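Local atomic coordinates of NigD-like protein (Bacteroides vulgatus ATCC 8482, PDB entry 3K6O), a protein that is of unknown function but, as a NigD-like protein with a signal peptide and lipoprotein motif, is probably exported and membrane-anchored. Residues V85-I90 / S171-D176; P113-L118 / Y177-S182; N119-L124 / P167-F172; L134-N139 / A150-R155. All blocks are in the same frame, centred on the assembly; numbering follows the deposited sequence.

In the fold
The long strand 75-93 runs out of the OB-like N-terminal part and into the C-terminal beta-sandwich part. In contact 1 its residues 85-90 pair with 171-176 and close a loop of 80 residues. The turn 113-118 follows. In contact 2 it meets the loop 177-182, which lies beyond 171-176, so contacts 1 and 2 cross along the chain. Strand 119-124 comes next and returns to 167-172 in contact 3, which falls wholly within the span of contact 2. The hairpin of contact 4, 134-139 with 150-155, is innermost and lies within the other three. Strand 165-173 serves contacts 1 and 3, and Phe172 reaches from it to the hairpin.

Contact 1. Residues V85-I90 / S171-D176; sequences VPVQKI and SFKLDD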
loop_
_atom_site.group_PDB
_atom_site.type_symbol
_atom_site.label_atom_id
_atom_site.label_comp_id
_atom_site.label_asym_id
_atom_site.label_seq_id
_atom_site.Cartn_x
_atom_site.Cartn_y
_atom_site.Cartn_z
ATOM N N VAL A 85 0.097 2.985 -7.998
ATOM C CA VAL A 85 -0.680 2.573 -6.828
ATOM C C VAL A 85 -1.200 3.811 -6.123
ATOM O O VAL A 85 -0.434 4.651 -5.710
ATOM C CB VAL A 85 0.168 1.708 -5.910
ATOM C CG1 VAL A 85 -0.580 1.416 -4.595
ATOM C CG2 VAL A 85 0.591 0.394 -6.664
ATOM N N PRO A 86 -2.528 3.942 -5.985
ATOM C CA PRO A 86 -3.025 5.110 -5.275
ATOM C C PRO A 86 -2.595 5.136 -3.813
ATOM O O PRO A 86 -2.539 4.096 -3.173
ATOM C CB PRO A 86 -4.570 4.996 -5.379
ATOM C CG PRO A 86 -4.870 3.693 -6.022
ATOM C CD PRO A 86 -3.592 3.122 -6.593
ATOM N N VAL A 87 -2.296 6.326 -3.307
ATOM C CA VAL A 87 -1.885 6.524 -1.938
ATOM C C VAL A 87 -3.012 7.252 -1.261
ATOM O O VAL A 87 -3.414 8.300 -1.754
ATOM C CB VAL A 87 -0.592 7.359 -1.835
ATOM C CG1 VAL A 87 -0.326 7.673 -0.355
ATOM C CG2 VAL A 87 0.600 6.571 -2.409
ATOM N N GLN A 88 -3.555 6.675 -0.175
ATOM C CA GLN A 88 -4.668 7.271 0.586
ATOM C C GLN A 88 -4.252 7.640 1.995
ATOM O O GLN A 88 -3.380 6.998 2.604
ATOM C CB GLN A 88 -5.915 6.348 0.638
ATOM C CG GLN A 88 -6.693 6.330 -0.622
ATOM C CD GLN A 88 -7.982 5.518 -0.557
ATOM O OE1 GLN A 88 -8.805 5.615 0.406
ATOM N NE2 GLN A 88 -8.187 4.735 -1.590
ATOM N N LYS A 89 -4.871 8.694 2.508
ATOM C CA LYS A 89 -4.660 9.089 3.884
ATOM C C LYS A 89 -5.571 8.263 4.778
ATOM O O LYS A 89 -6.666 7.906 4.379
ATOM C CB LYS A 89 -5.066 10.547 4.081
ATOM C CG LYS A 89 -4.151 11.556 3.397
ATOM C CD LYS A 89 -4.974 12.858 3.131
ATOM C CE LYS A 89 -4.170 13.917 2.388
ATOM N NZ LYS A 89 -3.926 13.543 0.934
ATOM N N ILE A 90 -5.132 8.048 6.010
ATOM C CA ILE A 90 -6.033 7.642 7.092
ATOM C C ILE A 90 -7.097 8.735 7.335
ATOM O O ILE A 90 -6.838 9.935 7.212
ATOM C CB ILE A 90 -5.228 7.304 8.354
ATOM C CG1 ILE A 90 -4.418 6.023 8.087
ATOM C CG2 ILE A 90 -6.163 7.176 9.626
ATOM C CD1 ILE A 90 -3.444 5.597 9.203
ATOM N N SER A 171 -2.108 1.920 -1.071
ATOM C CA SER A 171 -1.182 2.130 0.028
ATOM C C SER A 171 -1.732 3.248 0.881
ATOM O O SER A 171 -1.983 4.320 0.356
ATOM C CB SER A 171 0.197 2.518 -0.473
ATOM O OG SER A 171 0.866 1.405 -1.012
ATOM N N PHE A 172 -1.944 2.975 2.178
ATOM C CA PHE A 172 -2.389 3.964 3.136
ATOM C C PHE A 172 -1.212 4.487 3.884
ATOM O O PHE A 172 -0.493 3.721 4.451
ATOM C CB PHE A 172 -3.342 3.309 4.117
ATOM C CG PHE A 172 -4.588 2.754 3.457
ATOM C CD1 PHE A 172 -5.641 3.594 3.158
ATOM C CD2 PHE A 172 -4.691 1.407 3.137
ATOM C CE1 PHE A 172 -6.777 3.116 2.558
ATOM C CE2 PHE A 172 -5.845 0.893 2.534
ATOM C CZ PHE A 172 -6.881 1.761 2.234
ATOM N N LYS A 173 -1.007 5.795 3.902
ATOM C CA LYS A 173 0.034 6.374 4.720
ATOM C C LYS A 173 -0.258 6.193 6.198
ATOM O O LYS A 173 -1.307 6.632 6.687
ATOM C CB LYS A 173 0.228 7.864 4.418
ATOM C CG LYS A 173 1.026 8.120 3.148
ATOM C CD LYS A 173 1.437 9.604 2.993
ATOM C CE LYS A 173 2.637 9.969 3.924
ATOM N NZ LYS A 173 3.761 8.990 3.762
ATOM N N LEU A 174 0.684 5.585 6.912
ATOM C CA LEU A 174 0.476 5.253 8.336
ATOM C C LEU A 174 0.655 6.447 9.290
ATOM O O LEU A 174 -0.032 6.553 10.325
ATOM C CB LEU A 174 1.351 4.086 8.729
ATOM C CG LEU A 174 0.818 2.706 8.266
ATOM C CD1 LEU A 174 1.850 1.579 8.492
ATOM C CD2 LEU A 174 -0.513 2.330 8.947
ATOM N N ASP A 175 1.562 7.340 8.907
ATOM C CA ASP A 175 1.925 8.528 9.650
ATOM C C ASP A 175 2.164 8.154 11.102
ATOM O O ASP A 175 3.123 7.411 11.361
ATOM C CB ASP A 175 0.876 9.627 9.446
ATOM C CG ASP A 175 0.848 10.138 8.011
ATOM O OD1 ASP A 175 1.909 10.156 7.420
ATOM O OD2 ASP A 175 -0.218 10.494 7.472
ATOM N N ASP A 176 1.317 8.605 12.048
ATOM C CA ASP A 176 1.670 8.401 13.443
ATOM C C ASP A 176 1.465 6.931 13.825
ATOM O O ASP A 176 1.895 6.557 14.861
ATOM C CB ASP A 176 0.870 9.272 14.420
ATOM C CG ASP A 176 1.078 10.759 14.254
ATOM O OD1 ASP A 176 1.760 11.271 13.342
ATOM O OD2 ASP A 176 0.567 11.439 15.142
HETATM O O HOH W 1 -2.671 9.108 6.755
#
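Ser171 and Gln88 are joined through their backbones. Gln88 N donates to Ser171 O at 2.9 Å. Ser171 N donates to Pro86 O at 3.1 Å in a nearly straight bond (171° at the hydrogen). Lys173 N then bonds Gln88 O at 3.0 Å, so residue 88 is held through both its N-H and its C=O. Beside these bonds, CB of Gln88 lies 3.7 Å from CD1 of Phe172. Both side chains have CG anti to the carbonyl carbon (chi1 -76° and -62°), which fits their running side by side and pointing the same way. On the other face, CG1 of Val87 rests 3.8 Å from CG of Lys173. The pairing is parallel, with Val87 opposite Ser171 and Gln88 opposite Phe172. It splices strand 75-93, which comes from the OB-like part, onto strand 165-173 of the beta-sandwich part. Past Lys173 a water takes over, accepting from Ile90 N and donating to Lys173 O and to OD2 of Asp175. Ile90 CD1 approaches Lys173 O to 3.5 Å. Further out, the hydroxyl of Ser171 is bonded to Asn119 and Arg58. Leu136 and Leu154 of the neighbouring hairpin pack against Phe172, and Val85 touches Arg58 and Phe60.

Contact 2. Residues P113-L118 / Y177-S182; sequences PSDDYL and YSPENS
Pro179 packs against the turn at Asp115, and this is the packed part of the contact. Its CD lies 3.4 Å from Asp115 O and 3.8 Å from Ser114 O, so the ring sits by two successive carbonyls. CB of Ser178 also meets Asp115 O, at 3.3 Å. Tyr205 and Leu207 touch the same proline. Both partners are turns with internal bonds. The segment 113-118 is the turn of the beta hairpin formed by strands 107-113 and 117-125. In it Ser114 N bonds Tyr117 O, and Tyr117 N donates to Ser114 OG in an ST motif. In the loop after strand 165-173, Ser178 to Asn181 form a type I turn. The OG of Ser178 accepts from Glu180 N in an ST turn. The outer side is polar and more exposed, and touches through one short acid-acid approach and a water. OD2 of Asp115 lies 2.5 Å from OE2 of Glu180. One of the two acids probably carries a proton at this distance. The two side chains cross at about a right angle, and their carboxylate planes are 61° apart. With CG of Asp115 anti to its backbone N (chi1 -161°), that atom lies by OE2 of Glu180. The water links OD1 of Asp116 to OG of Ser178.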
loop_
_atom_site.group_PDB
_atom_site.type_symbol
_atom_site.label_atom_id
_atom_site.label_comp_id
_atom_site.label_asym_id
_atom_site.label_seq_id
_atom_site.Cartn_x
_atom_site.Cartn_y
_atom_site.Cartn_z
ATOM N N PRO A 113 2.075 -4.168 6.383
ATOM C CA PRO A 113 2.667 -2.856 6.596
ATOM C C PRO A 113 4.107 -2.819 6.140
ATOM O O PRO A 113 4.797 -3.828 6.186
ATOM C CB PRO A 113 2.615 -2.697 8.122
ATOM C CG PRO A 113 2.783 -4.090 8.645
ATOM C CD PRO A 113 2.142 -5.016 7.590
ATOM N N SER A 114 4.536 -1.646 5.725
ATOM C CA SER A 114 5.912 -1.304 5.526
ATOM C C SER A 114 6.193 -0.103 6.448
ATOM O O SER A 114 5.306 0.335 7.182
ATOM C CB SER A 114 6.119 -0.882 4.072
ATOM O OG SER A 114 5.299 0.242 3.788
ATOM N N ASP A 115 7.388 0.471 6.354
ATOM C CA ASP A 115 7.762 1.579 7.233
ATOM C C ASP A 115 6.778 2.719 7.126
ATOM O O ASP A 115 6.534 3.377 8.124
ATOM C CB ASP A 115 9.192 2.106 6.947
ATOM C CG ASP A 115 9.793 2.943 8.134
ATOM O OD1 ASP A 115 9.750 2.481 9.304
ATOM O OD2 ASP A 115 10.313 4.074 7.882
ATOM N N ASP A 116 6.250 2.985 5.928
ATOM C CA ASP A 116 5.435 4.177 5.723
ATOM C C ASP A 116 3.989 3.884 5.398
ATOM O O ASP A 116 3.183 4.801 5.502
ATOM C CB ASP A 116 5.954 5.091 4.598
ATOM C CG ASP A 116 7.343 5.641 4.852
ATOM O OD1 ASP A 116 7.717 5.960 6.008
ATOM O OD2 ASP A 116 8.056 5.781 3.851
ATOM N N TYR A 117 3.666 2.651 5.012
ATOM C CA TYR A 117 2.317 2.354 4.487
ATOM C C TYR A 117 1.708 1.076 4.965
ATOM O O TYR A 117 2.408 0.140 5.262
ATOM C CB TYR A 117 2.314 2.267 2.959
ATOM C CG TYR A 117 2.991 3.400 2.224
ATOM C CD1 TYR A 117 2.291 4.553 1.871
ATOM C CD2 TYR A 117 4.329 3.309 1.872
ATOM C CE1 TYR A 117 2.895 5.608 1.182
ATOM C CE2 TYR A 117 4.963 4.363 1.163
ATOM C CZ TYR A 117 4.238 5.503 0.820
ATOM O OH TYR A 117 4.838 6.519 0.103
ATOM N N LEU A 118 0.385 1.050 5.025
ATOM C CA LEU A 118 -0.342 -0.207 5.001
ATOM C C LEU A 118 -0.712 -0.499 3.534
ATOM O O LEU A 118 -1.436 0.255 2.884
ATOM C CB LEU A 118 -1.584 -0.147 5.869
ATOM C CG LEU A 118 -2.282 -1.498 5.998
ATOM C CD1 LEU A 118 -1.470 -2.469 6.882
ATOM C CD2 LEU A 118 -3.676 -1.354 6.533
ATOM N N TYR A 177 0.780 6.137 12.998
ATOM C CA TYR A 177 0.525 4.714 13.285
ATOM C C TYR A 177 1.622 3.765 12.710
ATOM O O TYR A 177 1.485 2.547 12.779
ATOM C CB TYR A 177 -0.853 4.332 12.779
ATOM C CG TYR A 177 -1.928 5.126 13.466
ATOM C CD1 TYR A 177 -2.368 4.769 14.706
ATOM C CD2 TYR A 177 -2.464 6.277 12.876
ATOM C CE1 TYR A 177 -3.327 5.514 15.380
ATOM C CE2 TYR A 177 -3.407 7.040 13.522
ATOM C CZ TYR A 177 -3.842 6.648 14.762
ATOM O OH TYR A 177 -4.754 7.385 15.386
ATOM N N SER A 178 2.704 4.342 12.175
ATOM C CA SER A 178 3.732 3.568 11.526
ATOM C C SER A 178 4.789 3.070 12.509
ATOM O O SER A 178 4.830 3.507 13.671
ATOM C CB SER A 178 4.385 4.412 10.442
ATOM O OG SER A 178 5.411 5.130 10.984
ATOM N N PRO A 179 5.690 2.190 12.040
ATOM C CA PRO A 179 6.714 1.668 12.908
ATOM C C PRO A 179 7.767 2.675 13.341
ATOM O O PRO A 179 8.565 2.394 14.230
ATOM C CB PRO A 179 7.365 0.553 12.088
ATOM C CG PRO A 179 6.654 0.423 10.875
ATOM C CD PRO A 179 5.577 1.432 10.781
ATOM N N GLU A 180 7.762 3.841 12.740
ATOM C CA GLU A 180 8.593 4.945 13.206
ATOM C C GLU A 180 8.085 5.569 14.488
ATOM O O GLU A 180 8.815 6.308 15.092
ATOM C CB GLU A 180 8.634 6.016 12.146
ATOM C CG GLU A 180 9.184 5.521 10.833
ATOM C CD GLU A 180 10.672 5.602 10.773
ATOM O OE1 GLU A 180 11.363 5.616 11.846
ATOM O OE2 GLU A 180 11.162 5.644 9.629
ATOM N N ASN A 181 6.826 5.302 14.888
ATOM C CA ASN A 181 6.384 5.646 16.217
ATOM C C ASN A 181 6.930 4.639 17.236
ATOM O O ASN A 181 6.516 3.489 17.281
ATOM C CB ASN A 181 4.864 5.687 16.284
ATOM C CG ASN A 181 4.354 6.178 17.613
ATOM O OD1 ASN A 181 5.058 6.137 18.640
ATOM N ND2 ASN A 181 3.092 6.629 17.617
ATOM N N SER A 182 7.846 5.083 18.079
ATOM C CA SER A 182 8.549 4.175 18.951
ATOM C C SER A 182 7.688 3.688 20.115
ATOM O O SER A 182 8.035 2.742 20.748
ATOM C CB SER A 182 9.818 4.861 19.475
ATOM O OG SER A 182 9.402 5.879 20.371
HETATM O O HOH W 2 6.020 6.561 8.399
#

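Contact 3. Residues N119-L124 / P167-F172; sequences NVRFML and PGMVSF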
loop_
_atom_site.group_PDB
_atom_site.type_symbol
_atom_site.label_atom_id
_atom_site.label_comp_id
_atom_site.label_asym_id
_atom_site.label_seq_id
_atom_site.Cartn_x
_atom_site.Cartn_y
_atom_site.Cartn_z
ATOM N N ASN A 119 -0.199 -1.621 3.044
ATOM C CA ASN A 119 -0.332 -2.054 1.660
ATOM C C ASN A 119 -1.383 -3.127 1.576
ATOM O O ASN A 119 -1.308 -4.149 2.260
ATOM C CB ASN A 119 1.004 -2.580 1.163
ATOM C CG ASN A 119 2.093 -1.529 1.292
ATOM O OD1 ASN A 119 2.033 -0.465 0.647
ATOM N ND2 ASN A 119 3.077 -1.785 2.179
ATOM N N VAL A 120 -2.359 -2.895 0.714
ATOM C CA VAL A 120 -3.464 -3.823 0.548
ATOM C C VAL A 120 -3.692 -4.162 -0.943
ATOM O O VAL A 120 -3.825 -3.290 -1.773
ATOM C CB VAL A 120 -4.731 -3.235 1.146
ATOM C CG1 VAL A 120 -5.861 -4.341 1.208
ATOM C CG2 VAL A 120 -4.440 -2.669 2.544
ATOM N N ARG A 121 -3.725 -5.448 -1.260
ATOM C CA ARG A 121 -4.180 -5.899 -2.544
ATOM C C ARG A 121 -5.513 -6.537 -2.274
ATOM O O ARG A 121 -5.627 -7.351 -1.358
ATOM C CB ARG A 121 -3.222 -6.913 -3.160
ATOM C CG ARG A 121 -3.632 -7.299 -4.605
ATOM C CD ARG A 121 -2.515 -7.999 -5.349
ATOM N NE ARG A 121 -2.385 -9.328 -4.791
ATOM C CZ ARG A 121 -2.169 -10.434 -5.481
ATOM N NH1 ARG A 121 -1.993 -10.405 -6.800
ATOM N NH2 ARG A 121 -2.108 -11.576 -4.826
ATOM N N PHE A 122 -6.526 -6.165 -3.051
ATOM C CA PHE A 122 -7.892 -6.583 -2.767
ATOM C C PHE A 122 -8.761 -6.585 -4.002
ATOM O O PHE A 122 -8.354 -6.109 -5.067
ATOM C CB PHE A 122 -8.526 -5.693 -1.698
ATOM C CG PHE A 122 -8.847 -4.280 -2.157
ATOM C CD1 PHE A 122 -7.841 -3.350 -2.386
ATOM C CD2 PHE A 122 -10.167 -3.865 -2.315
ATOM C CE1 PHE A 122 -8.137 -2.059 -2.787
ATOM C CE2 PHE A 122 -10.467 -2.555 -2.714
ATOM C CZ PHE A 122 -9.440 -1.649 -2.939
HETATM N N MSE A 123 -9.950 -7.164 -3.866
HETATM C CA MSE A 123 -10.909 -7.211 -4.958
HETATM C C MSE A 123 -11.954 -6.137 -4.715
HETATM O O MSE A 123 -12.428 -5.968 -3.595
HETATM C CB MSE A 123 -11.584 -8.584 -5.031
HETATM C CG MSE A 123 -10.641 -9.790 -5.187
HETATM SE SE MSE A 123 -9.449 -9.696 -6.732
HETATM C CE MSE A 123 -10.663 -10.119 -8.128
ATOM N N LEU A 124 -12.293 -5.400 -5.761
ATOM C CA LEU A 124 -13.358 -4.408 -5.703
ATOM C C LEU A 124 -14.309 -4.566 -6.874
ATOM O O LEU A 124 -13.933 -5.006 -7.957
ATOM C CB LEU A 124 -12.790 -2.978 -5.680
ATOM C CG LEU A 124 -12.027 -2.480 -6.917
ATOM C CD1 LEU A 124 -11.826 -0.960 -6.819
ATOM C CD2 LEU A 124 -10.693 -3.147 -6.996
ATOM N N PRO A 167 -9.035 -6.745 -9.481
ATOM C CA PRO A 167 -7.987 -6.571 -8.461
ATOM C C PRO A 167 -7.633 -5.126 -8.303
ATOM O O PRO A 167 -7.821 -4.353 -9.239
ATOM C CB PRO A 167 -6.793 -7.374 -9.010
ATOM C CG PRO A 167 -7.366 -8.200 -10.132
ATOM C CD PRO A 167 -8.508 -7.419 -10.679
ATOM N N GLY A 168 -7.171 -4.757 -7.108
ATOM C CA GLY A 168 -6.861 -3.365 -6.807
ATOM C C GLY A 168 -5.786 -3.370 -5.764
ATOM O O GLY A 168 -5.713 -4.311 -4.975
HETATM N N MSE A 169 -4.917 -2.361 -5.818
HETATM C CA MSE A 169 -3.892 -2.155 -4.834
HETATM C C MSE A 169 -4.013 -0.737 -4.342
HETATM O O MSE A 169 -4.318 0.160 -5.125
HETATM C CB MSE A 169 -2.522 -2.322 -5.448
HETATM C CG MSE A 169 -1.426 -2.193 -4.439
HETATM SE SE MSE A 169 -0.927 -3.914 -3.680
HETATM C CE MSE A 169 -0.145 -4.425 -5.411
ATOM N N VAL A 170 -3.773 -0.542 -3.041
ATOM C CA VAL A 170 -3.742 0.766 -2.436
ATOM C C VAL A 170 -2.714 0.754 -1.297
ATOM O O VAL A 170 -2.472 -0.301 -0.647
ATOM C CB VAL A 170 -5.138 1.148 -1.894
ATOM C CG1 VAL A 170 -5.551 0.127 -0.882
ATOM C CG2 VAL A 170 -5.129 2.514 -1.234
ATOM N N SER A 171 -2.108 1.920 -1.071
ATOM C CA SER A 171 -1.182 2.130 0.028
ATOM C C SER A 171 -1.732 3.248 0.881
ATOM O O SER A 171 -1.983 4.320 0.356
ATOM C CB SER A 171 0.197 2.518 -0.473
ATOM O OG SER A 171 0.866 1.405 -1.012
ATOM N N PHE A 172 -1.944 2.975 2.178
ATOM C CA PHE A 172 -2.389 3.964 3.136
ATOM C C PHE A 172 -1.212 4.487 3.884
ATOM O O PHE A 172 -0.493 3.721 4.451
ATOM C CB PHE A 172 -3.342 3.309 4.117
ATOM C CG PHE A 172 -4.588 2.754 3.457
ATOM C CD1 PHE A 172 -5.641 3.594 3.158
ATOM C CD2 PHE A 172 -4.691 1.407 3.137
ATOM C CE1 PHE A 172 -6.777 3.116 2.558
ATOM C CE2 PHE A 172 -5.845 0.893 2.534
ATOM C CZ PHE A 172 -6.881 1.761 2.234
#
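Asn119 and Ser171 face each other in a non-hydrogen-bonded pair, and their side chains make the bond instead. Ser171 OG donates to Asn119 OD1 at 2.8 Å, in the plane of the amide carbonyl. Arg58 also donates to this OD1, so the oxygen is held by two groups. Along the same face, Arg121 lies opposite Met169, a selenomethionine. CG of Met169 is anti to its backbone N (chi1 -177°), and the chain then bends, bringing SE to 3.8 Å from CB of Arg121. The guanidinium of Arg121 leads away from the pair to salt bridges with Asp110 and Asp219. Met123, also selenomethionine, bends at chi2 and chi3, and its SE rests 3.9 Å from CA of Pro167. The opposite face is apolar. CG of Phe122 stands between its backbone N and carbonyl carbon (chi1 71°). Its CE1 comes to 3.9 Å from CG1 of Val170. CG2 of Val120 meets the edge of the Phe172 ring near its plane, 3.8 Å from CE2. CG2 of Val170 lies over one face of that ring, toward the rim. Gly168 has no side chain, and CD2 of Leu124 approaches its CA to 3.8 Å. Leu134 of the hairpin packs on Phe122, Val170 and Phe172. Val120 and Val170 exchange two backbone bonds. Phe122 N donates to Gly168 O at 2.8 Å, while the return bond from Gly168 N to Phe122 O is weak. This is an antiparallel strand pair with one apolar face turned to the interior, as in a beta sandwich.

Contact 4. Residues L134-N139 / A150-R155; sequences LNLVVN and AHLELR
Leu136 and Leu154 meet in the apolar centre, CD1 to CD2 at 3.9 Å. Leu152 joins them, with its CB 3.8 Å from CD1 of Leu136. Its CD2 branch touches CG2 of Val138 at 3.6 Å. Leu134 closes the row, with CG near CD2 of Leu154. Phe172 of strand 165-173 packs on Leu134, Leu136 and Leu154. The two strands form an antiparallel beta hairpin of the beta-sandwich part. Asn135 with Arg155, and Val137 with Glu153, are hydrogen-bonded pairs, each with two backbone bonds. Leu136 with Leu154 is the non-hydrogen-bonded pair between them. On the other face, Val137 leans on Glu153 and Arg155: its CG2 lies 3.8 Å from CB of Glu153 and 4.0 Å from CG of Arg155. Farther out the side chains turn polar. Arg155 grips OE1 of Glu153 with the NE/NH2 side of its guanidinium, NE at 2.9 Å and NH2 at 2.8 Å, a salt bridge nearly in the guanidinium plane. The other oxygen, OE2, accepts from ND2 of Asn139 at 2.9 Å. That donor comes from above the carboxylate plane, 41° out of it. CG of Asn139, anti to its backbone N (chi1 -168°), lies near OE2, and ND2 makes the bond. The carboxylate is thus held through both oxygens, which probably favours its charged form. A water bridges Asn139 N and His151 O. Arg155 NH1 bonds Gly102 O.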
loop_
_atom_site.group_PDB
_atom_site.type_symbol
_atom_site.label_atom_id
_atom_site.label_comp_id
_atom_site.label_asym_id
_atom_site.label_seq_id
_atom_site.Cartn_x
_atom_site.Cartn_y
_atom_site.Cartn_z
ATOM N N LEU A 134 -12.282 1.980 -0.546
ATOM C CA LEU A 134 -11.660 1.313 0.579
ATOM C C LEU A 134 -10.937 2.365 1.456
ATOM O O LEU A 134 -9.980 2.999 1.009
ATOM C CB LEU A 134 -10.667 0.262 0.093
ATOM C CG LEU A 134 -10.085 -0.638 1.200
ATOM C CD1 LEU A 134 -11.150 -1.581 1.809
ATOM C CD2 LEU A 134 -8.891 -1.437 0.712
ATOM N N ASN A 135 -11.367 2.515 2.711
ATOM C CA ASN A 135 -10.684 3.406 3.655
ATOM C C ASN A 135 -10.040 2.672 4.856
ATOM O O ASN A 135 -10.452 1.571 5.263
ATOM C CB ASN A 135 -11.672 4.429 4.202
ATOM C CG ASN A 135 -12.054 5.487 3.202
ATOM O OD1 ASN A 135 -13.198 5.519 2.690
ATOM N ND2 ASN A 135 -11.150 6.363 2.935
ATOM N N LEU A 136 -9.043 3.310 5.417
ATOM C CA LEU A 136 -8.374 2.883 6.651
ATOM C C LEU A 136 -8.653 3.952 7.678
ATOM O O LEU A 136 -8.258 5.110 7.507
ATOM C CB LEU A 136 -6.865 2.771 6.456
ATOM C CG LEU A 136 -6.059 2.158 7.613
ATOM C CD1 LEU A 136 -6.501 0.720 7.885
ATOM C CD2 LEU A 136 -4.574 2.233 7.311
ATOM N N VAL A 137 -9.402 3.587 8.715
ATOM C CA VAL A 137 -9.957 4.578 9.580
ATOM C C VAL A 137 -9.500 4.385 10.995
ATOM O O VAL A 137 -9.224 3.273 11.418
ATOM C CB VAL A 137 -11.482 4.512 9.508
ATOM C CG1 VAL A 137 -11.941 4.469 8.016
ATOM C CG2 VAL A 137 -11.973 3.314 10.302
ATOM N N VAL A 138 -9.450 5.481 11.736
ATOM C CA VAL A 138 -9.429 5.447 13.198
ATOM C C VAL A 138 -10.837 5.549 13.735
ATOM O O VAL A 138 -11.536 6.519 13.455
ATOM C CB VAL A 138 -8.602 6.608 13.764
ATOM C CG1 VAL A 138 -8.525 6.569 15.363
ATOM C CG2 VAL A 138 -7.209 6.616 13.117
ATOM N N ASN A 139 -11.257 4.551 14.501
ATOM C CA ASN A 139 -12.616 4.514 15.009
ATOM C C ASN A 139 -12.711 5.395 16.241
ATOM O O ASN A 139 -12.206 5.027 17.310
ATOM C CB ASN A 139 -13.005 3.077 15.363
ATOM C CG ASN A 139 -14.516 2.918 15.638
ATOM O OD1 ASN A 139 -15.132 3.869 16.055
ATOM N ND2 ASN A 139 -15.090 1.703 15.445
ATOM N N ALA A 150 -1.451 0.047 17.742
ATOM C CA ALA A 150 -2.323 0.899 16.975
ATOM C C ALA A 150 -3.533 0.068 16.569
ATOM O O ALA A 150 -3.367 -1.041 16.104
ATOM C CB ALA A 150 -1.592 1.389 15.719
ATOM N N HIS A 151 -4.732 0.631 16.705
ATOM C CA HIS A 151 -5.954 0.012 16.240
ATOM C C HIS A 151 -6.654 0.826 15.126
ATOM O O HIS A 151 -7.115 1.957 15.347
ATOM C CB HIS A 151 -6.901 -0.181 17.422
ATOM C CG HIS A 151 -6.327 -1.021 18.514
ATOM N ND1 HIS A 151 -6.671 -2.347 18.698
ATOM C CD2 HIS A 151 -5.420 -0.727 19.482
ATOM C CE1 HIS A 151 -6.014 -2.823 19.740
ATOM N NE2 HIS A 151 -5.248 -1.867 20.233
ATOM N N LEU A 152 -6.709 0.228 13.938
ATOM C CA LEU A 152 -7.286 0.821 12.720
ATOM C C LEU A 152 -8.300 -0.148 12.117
ATOM O O LEU A 152 -8.282 -1.388 12.408
ATOM C CB LEU A 152 -6.180 1.102 11.689
ATOM C CG LEU A 152 -5.088 2.042 12.144
ATOM C CD1 LEU A 152 -3.921 2.142 11.119
ATOM C CD2 LEU A 152 -5.621 3.417 12.564
ATOM N N GLU A 153 -9.163 0.376 11.242
ATOM C CA GLU A 153 -10.120 -0.500 10.581
ATOM C C GLU A 153 -10.157 -0.215 9.117
ATOM O O GLU A 153 -10.094 0.933 8.699
ATOM C CB GLU A 153 -11.526 -0.364 11.193
ATOM C CG GLU A 153 -11.573 -0.355 12.731
ATOM C CD GLU A 153 -13.011 -0.332 13.287
ATOM O OE1 GLU A 153 -13.956 -0.370 12.455
ATOM O OE2 GLU A 153 -13.172 -0.255 14.536
ATOM N N LEU A 154 -10.250 -1.268 8.326
ATOM C CA LEU A 154 -10.455 -1.117 6.906
ATOM C C LEU A 154 -11.954 -1.189 6.665
ATOM O O LEU A 154 -12.601 -2.112 7.122
ATOM C CB LEU A 154 -9.790 -2.227 6.103
ATOM C CG LEU A 154 -8.355 -2.163 5.596
ATOM C CD1 LEU A 154 -8.158 -3.478 4.797
ATOM C CD2 LEU A 154 -8.043 -0.921 4.757
ATOM N N ARG A 155 -12.477 -0.214 5.941
ATOM C CA ARG A 155 -13.890 -0.087 5.683
ATOM C C ARG A 155 -14.097 -0.036 4.166
ATOM O O ARG A 155 -13.574 0.863 3.501
ATOM C CB ARG A 155 -14.406 1.187 6.364
ATOM C CG ARG A 155 -14.270 1.182 7.885
ATOM C CD ARG A 155 -15.108 0.032 8.463
ATOM N NE ARG A 155 -15.353 0.125 9.915
ATOM C CZ ARG A 155 -16.475 0.543 10.492
ATOM N NH1 ARG A 155 -17.530 0.948 9.789
ATOM N NH2 ARG A 155 -16.562 0.500 11.804
HETATM O O HOH W 3 -9.681 2.413 15.597
#